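Precorrin-3 methylase (Rhodobacter capsulatus, PDB 3NUT) transfers a methyl group, very probably from S-adenosyl-L-methionine, to a precorrin intermediate on the pathway to adenosylcobalamin. Local coordinates at the interface of chains A and B. Residues are numbered along the deposited sequence; one frame, centred on the assembly and turned at random. Chains: chain A/B, Precorrin-3 methylase.

Contact 1: the interface of chains A and B. Residues chain A 130-131, 239, 242, 244; chain B 96, 99-100, 102-103.
B:Phe99 pushes its ring between A:Trp242 and A:Gly130, and the patch illustrates how an aromatic knob on one subunit can fill a groove on its twin; contact here is mainly apolar. The residue leaves helix 94-103 with CG anti to its carbonyl carbon (chi1 -57°), which carries the ring into chain A. One corner points at a face of the indole, off-centre, with CE1 of B:Phe99 3.4 Å from CD2 of A:Trp242. Around the ring, CE2 of B:Phe99 lies 3.4 Å from CA of A:Gly130, on the glycine backbone. A:Tyr244 runs past B:Phe99 in the opposite direction and lays one face over the helix backbone, its CE1 3.7 Å from CA of B:Glu100. A:Val239 forks over the same helix: its CG2 is 3.7 Å from CA of B:Glu103, while its CG1 lies 4.0 Å from CB of B:Phe99. B:Leu102 adds CD2 at 4.0 Å from CD1 of A:Trp242. The phenol oxygen of A:Tyr244 and the carboxylate of B:Glu103 are modelled too close together, so any bond between them is doubtful. The patch thus ties strands 130-131, 237-239 and 242-244 of one subunit to a helix of the other and probably steadies a dimer.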
# COMPACT_ATOMS: atom_id res chain seq x y z
N GLY A 130 11.10 -9.63 1.04
CA GLY A 130 11.31 -9.46 2.47
C GLY A 130 10.64 -8.22 3.03
O GLY A 130 9.43 -8.17 3.21
N ALA A 131 11.43 -7.19 3.31
CA ALA A 131 10.87 -5.99 3.91
C ALA A 131 11.53 -4.67 3.45
O ALA A 131 11.92 -3.84 4.27
CB ALA A 131 10.90 -6.13 5.44
N VAL A 239 20.20 -9.34 3.62
CA VAL A 239 20.52 -10.48 4.47
C VAL A 239 20.15 -11.77 3.73
O VAL A 239 18.97 -12.15 3.63
CB VAL A 239 19.96 -10.39 5.93
CG1 VAL A 239 18.44 -10.43 5.98
CG2 VAL A 239 20.54 -11.51 6.78
N TRP A 242 17.30 -11.97 1.19
CA TRP A 242 16.31 -10.98 1.66
C TRP A 242 16.79 -9.53 1.68
O TRP A 242 17.98 -9.25 1.75
CB TRP A 242 15.79 -11.35 3.04
CG TRP A 242 15.22 -12.71 3.15
CD1 TRP A 242 15.78 -13.79 3.77
CD2 TRP A 242 13.98 -13.16 2.61
NE1 TRP A 242 14.95 -14.88 3.67
CE2 TRP A 242 13.84 -14.52 2.96
CE3 TRP A 242 12.95 -12.54 1.89
CZ2 TRP A 242 12.72 -15.28 2.59
CZ3 TRP A 242 11.85 -13.29 1.52
CH2 TRP A 242 11.74 -14.64 1.87
N TYR A 244 15.93 -5.73 3.60
CA TYR A 244 15.22 -5.05 4.69
C TYR A 244 15.93 -3.76 5.10
O TYR A 244 17.06 -3.53 4.71
CB TYR A 244 15.11 -5.99 5.89
CG TYR A 244 16.35 -6.09 6.75
CD1 TYR A 244 16.39 -5.49 8.00
CD2 TYR A 244 17.47 -6.81 6.32
CE1 TYR A 244 17.52 -5.59 8.82
CE2 TYR A 244 18.61 -6.91 7.12
CZ TYR A 244 18.63 -6.30 8.37
OH TYR A 244 19.75 -6.39 9.17
N SER B 96 10.18 -6.48 9.03
CA SER B 96 11.54 -5.95 9.18
C SER B 96 12.27 -6.51 10.42
O SER B 96 13.48 -6.78 10.36
CB SER B 96 11.54 -4.42 9.18
OG SER B 96 10.26 -3.90 9.54
N PHE B 99 13.85 -10.10 9.76
CA PHE B 99 15.11 -10.16 9.03
C PHE B 99 16.31 -9.63 9.83
O PHE B 99 17.38 -10.23 9.82
CB PHE B 99 14.98 -9.49 7.66
CG PHE B 99 13.91 -10.10 6.82
CD1 PHE B 99 14.02 -11.39 6.37
CD2 PHE B 99 12.76 -9.39 6.52
CE1 PHE B 99 13.00 -11.97 5.63
CE2 PHE B 99 11.74 -9.97 5.78
CZ PHE B 99 11.87 -11.25 5.34
N GLU B 100 16.08 -8.53 10.54
CA GLU B 100 17.02 -8.01 11.54
C GLU B 100 17.37 -9.05 12.61
O GLU B 100 18.54 -9.21 12.98
CB GLU B 100 16.42 -6.77 12.18
CG GLU B 100 17.27 -6.18 13.27
CD GLU B 100 17.03 -4.69 13.48
OE1 GLU B 100 18.01 -3.99 13.83
OE2 GLU B 100 15.88 -4.23 13.28
N LEU B 102 17.04 -12.19 11.96
CA LEU B 102 17.75 -13.17 11.12
C LEU B 102 19.24 -12.82 10.90
O LEU B 102 20.08 -13.72 10.88
CB LEU B 102 17.03 -13.39 9.78
CG LEU B 102 17.49 -14.59 8.94
CD1 LEU B 102 17.10 -15.90 9.59
CD2 LEU B 102 16.92 -14.55 7.57
N GLU B 103 19.56 -11.53 10.72
CA GLU B 103 20.94 -11.10 10.46
C GLU B 103 21.80 -11.28 11.69
O GLU B 103 23.00 -11.54 11.59
CB GLU B 103 20.99 -9.63 10.01
CG GLU B 103 22.41 -9.11 9.72
CD GLU B 103 22.47 -8.10 8.57
OE1 GLU B 103 21.72 -7.08 8.61
OE2 GLU B 103 23.28 -8.32 7.63

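Contact 2: the interface of chains A and B. Residues chain A 88, 90-91, 120; chain B 123, 133-134, 137.
This is a two-fold interface between two copies of the protein, probably that of a homodimer, and it brings the subunits together beside a cofactor site: B:Leu123 touches A:Asp88 and A:Thr120, both of which bind S-adenosyl-L-homocysteine, and also A:Val91. It exemplifies a small apolar contact flanked by two water bridges. The isobutyl group of B:Leu123 splits between its neighbours: CD2 packs crosswise on A:Val91, 3.6 Å from CG2, and CD1 comes tip to tip with A:Thr120, 4.0 Å from its methyl CG2. The A:Asp88 carboxylate, swung anti to its own backbone N (chi1 -177°), crosses the same leucine with OD1 3.7 Å from CB of B:Leu123. Its other oxygen is gripped twice. The backbone N of A:Gly90 hydrogen-bonds to OD2 of A:Asp88 at 2.8 Å, arriving on the anti side and 26° out of the carboxylate plane, and water 1 sits 2.7 Å from OD2 of A:Asp88. That water also reaches the carbonyl O of B:Leu123 at 2.7 Å, so the acid is linked to the partner indirectly. Nearby, water 2 lies 3.0 Å from A:Gly90 O and 2.9 Å from B:Leu133 N, joining the two backbones. In the fold, A:Asp88 to A:Val91 occupy the loop between strand 80-85 and helix 94-104, facing the start of helix 121-129 and the turn before strand 137-141 of chain B.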
# COMPACT_ATOMS: atom_id res chain seq x y z
N ASP A 88 -4.60 -2.26 -6.20
CA ASP A 88 -5.58 -1.47 -5.46
C ASP A 88 -6.11 -0.42 -6.43
O ASP A 88 -5.36 0.09 -7.22
CB ASP A 88 -4.92 -0.83 -4.24
CG ASP A 88 -5.89 -0.05 -3.38
OD1 ASP A 88 -6.33 -0.60 -2.34
OD2 ASP A 88 -6.24 1.10 -3.76
N GLY A 90 -7.14 2.62 -5.92
CA GLY A 90 -6.77 3.97 -5.53
C GLY A 90 -5.30 4.26 -5.81
O GLY A 90 -4.76 5.30 -5.40
N VAL A 91 -4.65 3.33 -6.51
CA VAL A 91 -3.22 3.44 -6.76
C VAL A 91 -2.97 3.52 -8.27
O VAL A 91 -2.92 2.49 -8.98
CB VAL A 91 -2.42 2.30 -6.05
CG1 VAL A 91 -0.92 2.43 -6.33
CG2 VAL A 91 -2.67 2.32 -4.55
N THR A 120 -1.58 -3.99 -3.46
CA THR A 120 -0.87 -3.31 -4.53
C THR A 120 0.44 -4.01 -4.81
O THR A 120 1.12 -4.48 -3.88
CB THR A 120 -0.45 -1.88 -4.21
OG1 THR A 120 0.17 -1.84 -2.92
CG2 THR A 120 -1.59 -0.95 -4.25
N LEU B 123 -4.61 2.56 2.53
CA LEU B 123 -5.36 2.30 1.31
C LEU B 123 -6.78 1.93 1.55
O LEU B 123 -7.63 2.20 0.72
CB LEU B 123 -4.70 1.22 0.48
CG LEU B 123 -3.41 1.71 -0.14
CD1 LEU B 123 -2.68 0.50 -0.74
CD2 LEU B 123 -3.71 2.82 -1.17
N LEU B 133 -5.22 9.15 -2.47
CA LEU B 133 -3.85 8.68 -2.68
C LEU B 133 -3.63 8.33 -4.15
O LEU B 133 -2.70 7.61 -4.49
CB LEU B 133 -3.51 7.53 -1.72
CG LEU B 133 -3.60 7.86 -0.22
CD1 LEU B 133 -2.95 6.76 0.66
CD2 LEU B 133 -2.94 9.21 0.08
N GLY B 134 -4.48 8.85 -5.01
CA GLY B 134 -4.48 8.49 -6.43
C GLY B 134 -3.31 9.01 -7.24
O GLY B 134 -3.11 8.61 -8.38
N PHE B 137 2.43 9.42 -3.65
CA PHE B 137 2.18 9.57 -2.24
C PHE B 137 3.28 8.93 -1.43
O PHE B 137 4.06 8.14 -1.94
CB PHE B 137 0.80 8.96 -1.87
CG PHE B 137 0.70 7.46 -2.07
CD1 PHE B 137 0.85 6.59 -1.00
CD2 PHE B 137 0.39 6.94 -3.30
CE1 PHE B 137 0.73 5.19 -1.16
CE2 PHE B 137 0.25 5.54 -3.48
CZ PHE B 137 0.43 4.67 -2.39
O HOH W 1 -7.69 2.56 -2.00
O HOH W 2 -6.51 6.77 -3.51

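Contact 3: the interface of chains A and B. Residues chain A 23, 118-119, 123-124, 127; chain B 25, 88, 117-119.
A:Ile119 reaches into chain B from the Pro-Gly-Ile-Thr loop of the tetrapyrrole methylase family, the loop that ends in Thr120, which with Ala121 binds S-adenosyl-L-homocysteine. At CB the chain divides. CG2 of A:Ile119, anti to the backbone N, rests on the ring of B:Pro117, 3.9 Å from its CB. CG1 of A:Ile119 lies anti to the carbonyl carbon (chi1 -60°) and passes B:Thr25 at 4.0 Å from the methyl CG2. From there CD1 of A:Ile119 turns onto the partner backbone, 3.5 Å from C of B:Gly118. The two-fold axis repeats the move in reverse, as B:Ile119 lays CD1 3.7 Å from CA of A:Gly118: a worked example of one loop meeting its own copy by exchanging isoleucine tips. Beside the isoleucine, CG of B:Pro117 also touches helix 121-129, 4.0 Å from CB of A:Ala127. In the twin of a pairing made in contact 2, A:Leu123 of that helix brings CD1 3.7 Å from the carboxylate carbon CG of B:Asp88, a residue that binds S-adenosyl-L-homocysteine. The acid ties its loop to the neighbouring Pro-Gly-Ile-Thr loop: N of B:Gly118 donates a nearly straight bond (169° at H) of 2.9 Å to OD1 of B:Asp88, coming from above the carboxylate plane, 47° out of it. An alanine in place of B:Asp88 would probably leave that backbone N-H without its acceptor and open a gap beside CD1 of A:Leu123.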
# COMPACT_ATOMS: atom_id res chain seq x y z
N LEU A 23 -5.17 -13.74 -3.78
CA LEU A 23 -4.95 -12.45 -3.14
C LEU A 23 -6.14 -11.48 -3.33
O LEU A 23 -6.10 -10.32 -2.86
CB LEU A 23 -3.63 -11.84 -3.64
CG LEU A 23 -2.29 -12.58 -3.44
CD1 LEU A 23 -1.20 -11.93 -4.29
CD2 LEU A 23 -1.82 -12.66 -1.98
N GLY A 118 -7.36 -3.41 -2.80
CA GLY A 118 -6.66 -4.70 -3.10
C GLY A 118 -5.17 -4.64 -2.77
O GLY A 118 -4.63 -3.58 -2.36
N ILE A 119 -4.48 -5.78 -2.89
CA ILE A 119 -3.03 -5.82 -2.66
C ILE A 119 -2.35 -5.04 -3.78
O ILE A 119 -2.54 -5.38 -4.94
CB ILE A 119 -2.52 -7.31 -2.68
CG1 ILE A 119 -3.19 -8.17 -1.59
CG2 ILE A 119 -0.99 -7.39 -2.58
CD1 ILE A 119 -3.06 -7.66 -0.10
N LEU A 123 3.71 -3.63 -2.49
CA LEU A 123 3.68 -4.36 -1.24
C LEU A 123 3.69 -5.85 -1.49
O LEU A 123 4.18 -6.59 -0.66
CB LEU A 123 2.45 -3.95 -0.40
CG LEU A 123 2.42 -2.53 0.20
CD1 LEU A 123 1.26 -2.40 1.16
CD2 LEU A 123 3.70 -2.17 0.92
N ALA A 124 3.16 -6.28 -2.63
CA ALA A 124 3.29 -7.67 -2.98
C ALA A 124 4.76 -8.02 -3.35
O ALA A 124 5.26 -9.08 -2.98
CB ALA A 124 2.33 -8.08 -4.06
N ALA A 127 6.81 -7.88 -0.22
CA ALA A 127 6.62 -9.17 0.45
C ALA A 127 7.58 -10.26 -0.13
O ALA A 127 8.22 -10.97 0.61
CB ALA A 127 5.19 -9.61 0.37
N THR B 25 -6.70 -11.78 2.88
CA THR B 25 -6.56 -12.55 1.65
C THR B 25 -6.77 -14.05 1.92
O THR B 25 -6.54 -14.51 3.05
CB THR B 25 -5.17 -12.38 1.00
OG1 THR B 25 -4.19 -12.96 1.87
CG2 THR B 25 -4.88 -10.93 0.75
N ASP B 88 -0.67 -4.53 6.41
CA ASP B 88 0.38 -5.20 5.68
C ASP B 88 1.60 -5.41 6.58
O ASP B 88 2.03 -4.50 7.28
CB ASP B 88 0.71 -4.43 4.39
CG ASP B 88 1.61 -5.22 3.47
OD1 ASP B 88 1.07 -5.82 2.50
OD2 ASP B 88 2.86 -5.26 3.74
N PRO B 117 1.33 -10.47 2.00
CA PRO B 117 0.83 -9.09 2.02
C PRO B 117 -0.60 -8.99 2.54
O PRO B 117 -1.31 -10.00 2.59
CB PRO B 117 0.88 -8.65 0.56
CG PRO B 117 1.21 -9.87 -0.24
CD PRO B 117 1.29 -11.06 0.65
N GLY B 118 -1.00 -7.76 2.93
CA GLY B 118 -2.32 -7.46 3.46
C GLY B 118 -2.80 -6.10 3.04
O GLY B 118 -2.02 -5.31 2.54
N ILE B 119 -4.10 -5.81 3.23
CA ILE B 119 -4.62 -4.49 2.90
C ILE B 119 -4.11 -3.55 3.94
O ILE B 119 -4.38 -3.70 5.14
CB ILE B 119 -6.16 -4.42 2.92
CG1 ILE B 119 -6.77 -5.48 1.99
CG2 ILE B 119 -6.64 -2.95 2.65
CD1 ILE B 119 -6.56 -5.25 0.53

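Contact 2 and contact 3 lie about 12 Å apart, measured between the centres of their C-alpha atoms, while contact 1 stands about 18 Å from contact 3 and 26 Å from contact 2. Asp88 and Leu123 serve in both contact 2 and contact 3, with the chains exchanged, so these two sample related halves of one symmetric core. Helix 121-129 runs from this core, and strand 130-131 directly after it joins contact 1 at the periphery. The interface thus adjoins residues of both S-adenosyl-L-homocysteine sites and may help to hold them in place.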